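Local coordinates for beta-glucuronidase (uncultured Clostridium sp., PDB 6U7J), which hydrolyses beta-glucuronides and, in the gut microbiome, probably reactivates estrogens by removing glucuronic acid from their conjugates, at residues B[120-125]-B[393-398]; B[151-156]-B[176-181]; B[409-414]-B[462-467]. All blocks are in the same frame, centred on the assembly; numbering follows the deposited sequence.

How the contacts relate
Starting from the N terminus, contact 1 opens at 120-125, in the sugar-binding domain, and closes only at 393-398, on helix 386-403 of the TIM barrel. Contact 2, between 151-156 and 176-181, is a short closure nested inside that long loop and joins two loops of the sugar-binding domain. Contact 3 comes later, in series: helix 386-403 is followed by strand 409-416, whose M411 and I414 pack against 462-467 within the barrel. The three form a chain of neighbours. F121 CE2 lies 4.1 Å from P153 CD, linking contacts 1 and 2, and L396 CD2 lies 4.1 Å from I414 CG2, linking contacts 1 and 3. Contacts 2 and 3 do not touch.

Contact 1. Residues B[120-125]-B[393-398]; sequences GFLPFE and KQVLKE
L122 swings its CG anti to its own carbonyl carbon (chi1 -76°) and then runs out extended, which carries CD1 onto helix 386-403. There it settles against V395 and E398, one turn apart on the helix: L122 CD1 lies 3.8 Å from V395 CG1 and 3.8 Å from E398 CB, with V395 O equally near. E398 leaves the helix toward L122 (chi1 -88°) and continues straight beyond CG, so its aliphatic part passes obliquely across the leucine while the carboxylate reaches on toward the backbone of P123. E398 OE2 and P123 O are 3.8 Å apart, and two acceptors cannot bond directly. One water solves this by donating both its hydrogens, at 2.6 Å to P123 O and at 2.8 Å to E398 OE2. The same OE2 is hydrogen-bonded to H117 NE2, and F124 stacks on the H117 ring. Further along the helix, L399 and R402 extend the surface against L122. The side chain of P123 lies about 6 Å from a bound calcium ion. This interface between the sugar-binding domain and the barrel is thus greasy at L122 and polar at E398, where the water and the histidine probably favour an ionised carboxylate.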
loop_
_atom_site.group_PDB
_atom_site.type_symbol
_atom_site.label_atom_id
_atom_site.label_comp_id
_atom_site.label_asym_id
_atom_site.label_seq_id
_atom_site.Cartn_x
_atom_site.Cartn_y
_atom_site.Cartn_z
ATOM N N GLY B 120 -18.180 -16.340 -26.545
ATOM C CA GLY B 120 -17.312 -15.196 -26.387
ATOM C C GLY B 120 -15.822 -15.402 -26.563
ATOM O O GLY B 120 -15.063 -14.437 -26.411
ATOM N N PHE B 121 -15.356 -16.615 -26.878
ATOM C CA PHE B 121 -13.916 -16.848 -26.816
ATOM C C PHE B 121 -13.366 -17.652 -27.994
ATOM O O PHE B 121 -12.265 -18.204 -27.884
ATOM C CB PHE B 121 -13.572 -17.537 -25.497
ATOM C CG PHE B 121 -14.013 -16.750 -24.307
ATOM C CD1 PHE B 121 -13.252 -15.695 -23.850
ATOM C CD2 PHE B 121 -15.225 -17.009 -23.705
ATOM C CE1 PHE B 121 -13.666 -14.929 -22.778
ATOM C CE2 PHE B 121 -15.652 -16.248 -22.626
ATOM C CZ PHE B 121 -14.872 -15.205 -22.164
ATOM N N LEU B 122 -14.076 -17.712 -29.118
ATOM C CA LEU B 122 -13.628 -18.470 -30.283
ATOM C C LEU B 122 -13.971 -17.699 -31.551
ATOM O O LEU B 122 -15.002 -17.025 -31.607
ATOM C CB LEU B 122 -14.268 -19.870 -30.327
ATOM C CG LEU B 122 -13.665 -20.882 -29.352
ATOM C CD1 LEU B 122 -14.589 -22.084 -29.188
ATOM C CD2 LEU B 122 -12.295 -21.318 -29.833
ATOM N N PRO B 123 -13.124 -17.770 -32.572
ATOM C CA PRO B 123 -13.292 -16.896 -33.737
ATOM C C PRO B 123 -14.469 -17.297 -34.613
ATOM O O PRO B 123 -15.003 -18.404 -34.535
ATOM C CB PRO B 123 -11.977 -17.073 -34.497
ATOM C CG PRO B 123 -11.561 -18.475 -34.175
ATOM C CD PRO B 123 -11.971 -18.676 -32.726
ATOM N N PHE B 124 -14.862 -16.360 -35.472
ATOM C CA PHE B 124 -15.841 -16.626 -36.515
ATOM C C PHE B 124 -15.551 -15.699 -37.685
ATOM O O PHE B 124 -14.795 -14.730 -37.562
ATOM C CB PHE B 124 -17.282 -16.465 -36.009
ATOM C CG PHE B 124 -17.593 -15.095 -35.446
ATOM C CD1 PHE B 124 -17.224 -14.758 -34.144
ATOM C CD2 PHE B 124 -18.282 -14.161 -36.203
ATOM C CE1 PHE B 124 -17.526 -13.506 -33.614
ATOM C CE2 PHE B 124 -18.593 -12.897 -35.684
ATOM C CZ PHE B 124 -18.210 -12.568 -34.388
ATOM N N GLU B 125 -16.127 -16.018 -38.843
ATOM C CA GLU B 125 -15.845 -15.208 -40.013
ATOM C C GLU B 125 -17.045 -15.208 -40.957
ATOM O O GLU B 125 -17.984 -15.996 -40.817
ATOM C CB GLU B 125 -14.554 -15.677 -40.719
ATOM C CG GLU B 125 -14.556 -17.112 -41.170
ATOM C CD GLU B 125 -13.256 -17.525 -41.867
ATOM O OE1 GLU B 125 -12.171 -16.974 -41.565
ATOM O OE2 GLU B 125 -13.329 -18.406 -42.738
ATOM N N LYS B 393 -20.956 -29.452 -26.870
ATOM C CA LYS B 393 -20.292 -30.209 -27.932
ATOM C C LYS B 393 -19.859 -29.299 -29.078
ATOM O O LYS B 393 -18.754 -29.444 -29.618
ATOM C CB LYS B 393 -21.218 -31.302 -28.473
ATOM C CG LYS B 393 -21.646 -32.355 -27.474
ATOM C CD LYS B 393 -22.274 -33.527 -28.220
ATOM C CE LYS B 393 -23.376 -34.181 -27.421
ATOM N NZ LYS B 393 -24.083 -35.218 -28.237
ATOM N N GLN B 394 -20.717 -28.356 -29.472
ATOM C CA GLN B 394 -20.353 -27.475 -30.575
ATOM C C GLN B 394 -19.147 -26.604 -30.230
ATOM O O GLN B 394 -18.316 -26.321 -31.101
ATOM C CB GLN B 394 -21.551 -26.617 -30.977
ATOM C CG GLN B 394 -22.734 -27.446 -31.451
ATOM C CD GLN B 394 -23.977 -26.610 -31.712
ATOM O OE1 GLN B 394 -24.159 -25.539 -31.118
ATOM N NE2 GLN B 394 -24.845 -27.092 -32.606
ATOM N N VAL B 395 -19.029 -26.154 -28.973
ATOM C CA VAL B 395 -17.867 -25.329 -28.635
ATOM C C VAL B 395 -16.601 -26.179 -28.626
ATOM O O VAL B 395 -15.524 -25.717 -29.026
ATOM C CB VAL B 395 -18.096 -24.603 -27.296
ATOM C CG1 VAL B 395 -16.800 -23.990 -26.775
ATOM C CG2 VAL B 395 -19.158 -23.520 -27.472
ATOM N N LEU B 396 -16.714 -27.445 -28.222
ATOM C CA LEU B 396 -15.583 -28.367 -28.326
ATOM C C LEU B 396 -15.174 -28.596 -29.775
ATOM O O LEU B 396 -13.977 -28.665 -30.093
ATOM C CB LEU B 396 -15.947 -29.690 -27.674
ATOM C CG LEU B 396 -15.789 -29.681 -26.162
ATOM C CD1 LEU B 396 -16.573 -30.843 -25.618
ATOM C CD2 LEU B 396 -14.294 -29.766 -25.760
ATOM N N LYS B 397 -16.159 -28.753 -30.664
ATOM C CA LYS B 397 -15.885 -28.867 -32.093
ATOM C C LYS B 397 -15.091 -27.662 -32.592
ATOM O O LYS B 397 -14.082 -27.814 -33.296
ATOM C CB LYS B 397 -17.216 -29.004 -32.844
ATOM C CG LYS B 397 -17.133 -28.966 -34.366
ATOM C CD LYS B 397 -16.214 -30.032 -34.882
ATOM C CE LYS B 397 -16.456 -30.291 -36.367
ATOM N NZ LYS B 397 -15.375 -31.176 -36.900
ATOM N N GLU B 398 -15.541 -26.451 -32.231
ATOM C CA GLU B 398 -14.863 -25.224 -32.644
ATOM C C GLU B 398 -13.457 -25.134 -32.048
ATOM O O GLU B 398 -12.493 -24.806 -32.750
ATOM C CB GLU B 398 -15.684 -24.007 -32.220
ATOM C CG GLU B 398 -16.746 -23.509 -33.198
ATOM C CD GLU B 398 -17.467 -22.285 -32.640
ATOM O OE1 GLU B 398 -18.340 -22.470 -31.758
ATOM O OE2 GLU B 398 -17.137 -21.138 -33.036
HETATM O O HOH W 1 -14.510 -20.900 -33.917
#

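Contact 2. Residues B[151-156]-B[176-181]; sequences CLPVGH and FDFFNY
P153 and F176 make the close end of this contact. P153 CB sits 3.6 Å from F176 CE2 and nearly as close to CD2, coming in obliquely, and the peptide bond between L152 and P153 is cis. The next carbonyl follows the proline in: V154 O lies in the plane of the F176 ring, at its edge and 3.8 Å from F176 CE2. Elsewhere on the rim, F178 N also lies in the ring plane.

F176 and F178 both carry CG between the backbone N and the carbonyl carbon, at chi1 54° and 52°. Held that way, the rings come together, and F176 CD1 stands 3.5 Å above the plane of the F178 ring, over its centre. F178 then turns its far end to the proline, crossing it at about a right angle, with F178 CZ reaching P153 CG edge-on at 4.1 Å.

Away from this aromatic pair the fit is slacker. The side chain of V154 keeps its distance from 176-181 and touches W149. D177, F179 and N180 lie partly exposed on the looser side. D177 there forms a salt bridge with R564 and a hydrogen bond to N568, while N180, at the centre of an inverse gamma turn, bonds to H103 and to N145 O.

F178 also meets H307 and, edge-to-face, Y342. Between the two loops the chemistry is mainly apolar, with one carbonyl oxygen at a ring edge: P153 packing on F176 and F178 joins them, the stacked rings shape the surface it meets, and the polar side chains of D177, N180 and Y181 are hydrogen-bonded outside the two loops.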
loop_
_atom_site.group_PDB
_atom_site.type_symbol
_atom_site.label_atom_id
_atom_site.label_comp_id
_atom_site.label_asym_id
_atom_site.label_seq_id
_atom_site.Cartn_x
_atom_site.Cartn_y
_atom_site.Cartn_z
ATOM N N CYS B 151 -25.649 -21.004 -22.391
ATOM C CA CYS B 151 -24.417 -20.349 -22.795
ATOM C C CYS B 151 -23.257 -20.997 -22.055
ATOM O O CYS B 151 -23.443 -21.711 -21.069
ATOM C CB CYS B 151 -24.470 -18.850 -22.484
ATOM S SG CYS B 151 -25.838 -17.981 -23.302
ATOM N N LEU B 152 -22.052 -20.707 -22.526
ATOM C CA LEU B 152 -20.819 -21.104 -21.852
ATOM C C LEU B 152 -19.907 -19.884 -21.806
ATOM O O LEU B 152 -19.462 -19.406 -22.869
ATOM C CB LEU B 152 -20.139 -22.271 -22.565
ATOM C CG LEU B 152 -20.919 -23.576 -22.720
ATOM C CD1 LEU B 152 -20.026 -24.576 -23.404
ATOM C CD2 LEU B 152 -21.382 -24.138 -21.374
ATOM N N PRO B 153 -19.582 -19.346 -20.624
ATOM C CA PRO B 153 -19.983 -19.778 -19.286
ATOM C C PRO B 153 -21.481 -19.705 -19.035
ATOM O O PRO B 153 -22.206 -18.992 -19.709
ATOM C CB PRO B 153 -19.246 -18.790 -18.361
ATOM C CG PRO B 153 -18.103 -18.283 -19.170
ATOM C CD PRO B 153 -18.639 -18.214 -20.580
ATOM N N VAL B 154 -21.917 -20.441 -18.038
ATOM C CA VAL B 154 -23.329 -20.547 -17.698
ATOM C C VAL B 154 -23.723 -19.358 -16.827
ATOM O O VAL B 154 -22.964 -18.939 -15.944
ATOM C CB VAL B 154 -23.566 -21.900 -16.994
ATOM C CG1 VAL B 154 -24.788 -21.880 -16.123
ATOM C CG2 VAL B 154 -23.645 -23.035 -18.035
ATOM N N GLY B 155 -24.907 -18.796 -17.073
ATOM C CA GLY B 155 -25.462 -17.788 -16.175
ATOM C C GLY B 155 -26.977 -17.766 -16.232
ATOM O O GLY B 155 -27.571 -18.661 -16.830
ATOM N N HIS B 156 -27.628 -16.791 -15.597
ATOM C CA HIS B 156 -29.053 -16.584 -15.839
ATOM C C HIS B 156 -29.435 -15.178 -15.401
ATOM O O HIS B 156 -28.727 -14.541 -14.616
ATOM C CB HIS B 156 -29.918 -17.640 -15.129
ATOM C CG HIS B 156 -29.875 -17.563 -13.636
ATOM N ND1 HIS B 156 -28.884 -18.161 -12.886
ATOM C CD2 HIS B 156 -30.715 -16.976 -12.750
ATOM C CE1 HIS B 156 -29.104 -17.929 -11.603
ATOM N NE2 HIS B 156 -30.210 -17.214 -11.493
ATOM N N PHE B 176 -19.403 -18.103 -11.535
ATOM C CA PHE B 176 -17.966 -18.101 -11.737
ATOM C C PHE B 176 -17.362 -16.831 -11.135
ATOM O O PHE B 176 -18.039 -15.820 -10.929
ATOM C CB PHE B 176 -17.605 -18.231 -13.224
ATOM C CG PHE B 176 -18.264 -17.204 -14.120
ATOM C CD1 PHE B 176 -17.721 -15.938 -14.270
ATOM C CD2 PHE B 176 -19.413 -17.523 -14.837
ATOM C CE1 PHE B 176 -18.329 -14.997 -15.094
ATOM C CE2 PHE B 176 -20.022 -16.583 -15.671
ATOM C CZ PHE B 176 -19.483 -15.330 -15.804
ATOM N N ASP B 177 -16.069 -16.918 -10.831
ATOM C CA ASP B 177 -15.350 -15.833 -10.169
ATOM C C ASP B 177 -15.318 -14.578 -11.034
ATOM O O ASP B 177 -15.884 -13.528 -10.681
ATOM C CB ASP B 177 -13.918 -16.299 -9.869
ATOM C CG ASP B 177 -13.415 -15.796 -8.525
ATOM O OD1 ASP B 177 -12.259 -16.111 -8.142
ATOM O OD2 ASP B 177 -14.182 -15.057 -7.859
ATOM N N PHE B 178 -14.714 -14.706 -12.212
ATOM C CA PHE B 178 -14.100 -13.600 -12.922
ATOM C C PHE B 178 -15.148 -12.638 -13.463
ATOM O O PHE B 178 -16.293 -13.018 -13.729
ATOM C CB PHE B 178 -13.215 -14.142 -14.051
ATOM C CG PHE B 178 -13.911 -15.135 -14.978
ATOM C CD1 PHE B 178 -13.983 -16.494 -14.652
ATOM C CD2 PHE B 178 -14.452 -14.712 -16.203
ATOM C CE1 PHE B 178 -14.593 -17.405 -15.509
ATOM C CE2 PHE B 178 -15.066 -15.614 -17.075
ATOM C CZ PHE B 178 -15.138 -16.966 -16.736
ATOM N N PHE B 179 -14.740 -11.373 -13.607
ATOM C CA PHE B 179 -15.646 -10.317 -14.045
ATOM C C PHE B 179 -16.166 -10.598 -15.458
ATOM O O PHE B 179 -15.415 -11.015 -16.343
ATOM C CB PHE B 179 -14.924 -8.964 -13.995
ATOM C CG PHE B 179 -15.836 -7.786 -14.154
ATOM C CD1 PHE B 179 -16.100 -7.261 -15.420
ATOM C CD2 PHE B 179 -16.454 -7.227 -13.059
ATOM C CE1 PHE B 179 -16.958 -6.187 -15.582
ATOM C CE2 PHE B 179 -17.327 -6.133 -13.209
ATOM C CZ PHE B 179 -17.582 -5.621 -14.475
ATOM N N ASN B 180 -17.464 -10.370 -15.676
ATOM C CA ASN B 180 -18.074 -10.665 -16.977
ATOM C C ASN B 180 -17.800 -9.535 -17.973
ATOM O O ASN B 180 -18.706 -8.846 -18.442
ATOM C CB ASN B 180 -19.571 -10.926 -16.828
ATOM C CG ASN B 180 -20.180 -11.605 -18.072
ATOM O OD1 ASN B 180 -19.519 -12.408 -18.744
ATOM N ND2 ASN B 180 -21.430 -11.278 -18.376
ATOM N N TYR B 181 -16.508 -9.356 -18.285
ATOM C CA TYR B 181 -16.079 -8.352 -19.255
ATOM C C TYR B 181 -16.694 -8.627 -20.620
ATOM O O TYR B 181 -16.822 -9.781 -21.041
ATOM C CB TYR B 181 -14.563 -8.354 -19.420
ATOM C CG TYR B 181 -13.764 -7.673 -18.325
ATOM C CD1 TYR B 181 -13.818 -6.293 -18.145
ATOM C CD2 TYR B 181 -12.925 -8.413 -17.499
ATOM C CE1 TYR B 181 -13.092 -5.677 -17.170
ATOM C CE2 TYR B 181 -12.175 -7.796 -16.495
ATOM C CZ TYR B 181 -12.269 -6.430 -16.343
ATOM O OH TYR B 181 -11.531 -5.813 -15.380
#

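Contact 3. Residues B[409-414]-B[462-467]; sequences VVMWSI and FDVVCI
M411 and V464 meet in the TIM barrel of this glycoside hydrolase, where strand 445-449 runs parallel between strands 409-416 and 465-468. The two segments are therefore not paired through their backbones; side chains meet past the intervening strand, the long M411 covering most of the distance to the short V464, and the nearest CA atoms, those of M411 and V464, are 9.1 Å apart.

M411 is stretched first and bent last. Its CG stands anti to the backbone N (chi1 -175°), and this torsion with the open chi2 carries SD forward to V464; the bend at chi3 (58°) only turns the terminal methyl CE. M411 SD touches V464 CG2 at 3.8 Å and V464 CB at 3.9 Å, the two side chains crossing at about a right angle. On V464, CG2, anti to the carbonyl carbon and beside the backbone N, receives the sulfur, while CG1 is anti to the N. I360, T446 and I503, from three other barrel strands, pack round the methionine, and I503 touches V464 too.

A second apolar patch forms at I414 and F462. I414 puts CG1 between the backbone N and the carbonyl carbon (chi1 62°) and then extends, bringing CD1 nearer to 462-467. F462, with CG beside its backbone N, offers one corner of its ring, met neither squarely on the face nor at the edge. T433 of helix 424-439 touches both residues, and V432 backs the isoleucine. The two side chains run past each other at a slant, with I414 CD1 3.7 Å from F462 CE1.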
loop_
_atom_site.group_PDB
_atom_site.type_symbol
_atom_site.label_atom_id
_atom_site.label_comp_id
_atom_site.label_asym_id
_atom_site.label_seq_id
_atom_site.Cartn_x
_atom_site.Cartn_y
_atom_site.Cartn_z
ATOM N N VAL B 409 -0.620 -27.931 -27.234
ATOM C CA VAL B 409 -1.786 -28.479 -26.553
ATOM C C VAL B 409 -1.601 -29.975 -26.319
ATOM O O VAL B 409 -1.568 -30.756 -27.270
ATOM C CB VAL B 409 -3.069 -28.212 -27.334
ATOM C CG1 VAL B 409 -4.270 -28.937 -26.697
ATOM C CG2 VAL B 409 -3.309 -26.726 -27.398
ATOM N N VAL B 410 -1.491 -30.396 -25.051
ATOM C CA VAL B 410 -1.338 -31.817 -24.768
ATOM C C VAL B 410 -2.560 -32.414 -24.104
ATOM O O VAL B 410 -2.590 -33.639 -23.879
ATOM C CB VAL B 410 -0.078 -32.103 -23.934
ATOM C CG1 VAL B 410 1.142 -31.470 -24.613
ATOM C CG2 VAL B 410 -0.253 -31.617 -22.481
ATOM N N MET B 411 -3.587 -31.620 -23.821
ATOM C CA MET B 411 -4.743 -32.162 -23.128
ATOM C C MET B 411 -5.901 -31.181 -23.255
ATOM O O MET B 411 -5.687 -29.969 -23.316
ATOM C CB MET B 411 -4.410 -32.439 -21.650
ATOM C CG MET B 411 -5.531 -33.117 -20.858
ATOM S SD MET B 411 -4.952 -34.015 -19.387
ATOM C CE MET B 411 -4.130 -32.706 -18.485
ATOM N N TRP B 412 -7.125 -31.721 -23.324
ATOM C CA TRP B 412 -8.340 -30.915 -23.354
ATOM C C TRP B 412 -8.989 -30.981 -21.984
ATOM O O TRP B 412 -9.191 -32.074 -21.451
ATOM C CB TRP B 412 -9.359 -31.402 -24.396
ATOM C CG TRP B 412 -8.848 -31.554 -25.803
ATOM C CD1 TRP B 412 -8.661 -32.717 -26.467
ATOM C CD2 TRP B 412 -8.493 -30.507 -26.720
ATOM N NE1 TRP B 412 -8.182 -32.475 -27.729
ATOM C CE2 TRP B 412 -8.069 -31.127 -27.914
ATOM C CE3 TRP B 412 -8.474 -29.108 -26.641
ATOM C CZ2 TRP B 412 -7.630 -30.403 -29.024
ATOM C CZ3 TRP B 412 -8.035 -28.387 -27.741
ATOM C CH2 TRP B 412 -7.623 -29.036 -28.920
ATOM N N SER B 413 -9.331 -29.826 -21.426
ATOM C CA SER B 413 -10.176 -29.781 -20.248
ATOM C C SER B 413 -11.560 -29.341 -20.690
ATOM O O SER B 413 -11.700 -28.296 -21.329
ATOM C CB SER B 413 -9.628 -28.834 -19.179
ATOM O OG SER B 413 -10.627 -28.578 -18.215
ATOM N N ILE B 414 -12.576 -30.131 -20.345
ATOM C CA ILE B 414 -13.909 -29.937 -20.903
ATOM C C ILE B 414 -14.829 -29.181 -19.970
ATOM O O ILE B 414 -15.957 -28.845 -20.377
ATOM C CB ILE B 414 -14.557 -31.287 -21.274
ATOM C CG1 ILE B 414 -14.728 -32.133 -20.020
ATOM C CG2 ILE B 414 -13.705 -32.006 -22.321
ATOM C CD1 ILE B 414 -15.708 -33.272 -20.186
ATOM N N PHE B 462 -12.360 -39.494 -17.484
ATOM C CA PHE B 462 -11.188 -38.707 -17.842
ATOM C C PHE B 462 -9.945 -39.583 -17.876
ATOM O O PHE B 462 -9.903 -40.664 -17.291
ATOM C CB PHE B 462 -10.967 -37.553 -16.849
ATOM C CG PHE B 462 -12.130 -36.610 -16.735
ATOM C CD1 PHE B 462 -12.985 -36.397 -17.812
ATOM C CD2 PHE B 462 -12.361 -35.924 -15.554
ATOM C CE1 PHE B 462 -14.058 -35.518 -17.707
ATOM C CE2 PHE B 462 -13.425 -35.041 -15.442
ATOM C CZ PHE B 462 -14.279 -34.842 -16.517
ATOM N N ASP B 463 -8.921 -39.088 -18.565
ATOM C CA ASP B 463 -7.614 -39.728 -18.571
ATOM C C ASP B 463 -6.718 -39.225 -17.447
ATOM O O ASP B 463 -5.827 -39.958 -16.991
ATOM C CB ASP B 463 -6.943 -39.507 -19.925
ATOM C CG ASP B 463 -7.836 -39.955 -21.087
ATOM O OD1 ASP B 463 -8.207 -41.150 -21.114
ATOM O OD2 ASP B 463 -8.194 -39.125 -21.952
ATOM N N VAL B 464 -6.934 -37.995 -16.986
ATOM C CA VAL B 464 -6.235 -37.437 -15.833
ATOM C C VAL B 464 -7.280 -36.870 -14.895
ATOM O O VAL B 464 -8.280 -36.298 -15.344
ATOM C CB VAL B 464 -5.221 -36.347 -16.253
ATOM C CG1 VAL B 464 -4.617 -35.651 -15.024
ATOM C CG2 VAL B 464 -4.128 -36.945 -17.114
ATOM N N VAL B 465 -7.075 -37.054 -13.593
ATOM C CA VAL B 465 -7.950 -36.449 -12.586
ATOM C C VAL B 465 -7.334 -35.133 -12.133
ATOM O O VAL B 465 -6.150 -35.081 -11.755
ATOM C CB VAL B 465 -8.167 -37.406 -11.400
ATOM C CG1 VAL B 465 -8.904 -36.686 -10.266
ATOM C CG2 VAL B 465 -8.936 -38.627 -11.845
ATOM N N CYS B 466 -8.136 -34.073 -12.166
ATOM C CA CYS B 466 -7.695 -32.712 -11.867
ATOM C C CYS B 466 -8.560 -32.187 -10.727
ATOM O O CYS B 466 -9.792 -32.175 -10.847
ATOM C CB CYS B 466 -7.836 -31.832 -13.111
ATOM S SG CYS B 466 -6.604 -32.167 -14.386
ATOM N N ILE B 467 -7.939 -31.768 -9.628
ATOM C CA ILE B 467 -8.691 -31.307 -8.467
ATOM C C ILE B 467 -8.267 -29.892 -8.092
ATOM O O ILE B 467 -7.079 -29.543 -8.138
ATOM C CB ILE B 467 -8.547 -32.265 -7.259
ATOM C CG1 ILE B 467 -7.121 -32.241 -6.689
ATOM C CG2 ILE B 467 -8.935 -33.683 -7.669
ATOM C CD1 ILE B 467 -6.953 -33.063 -5.430
#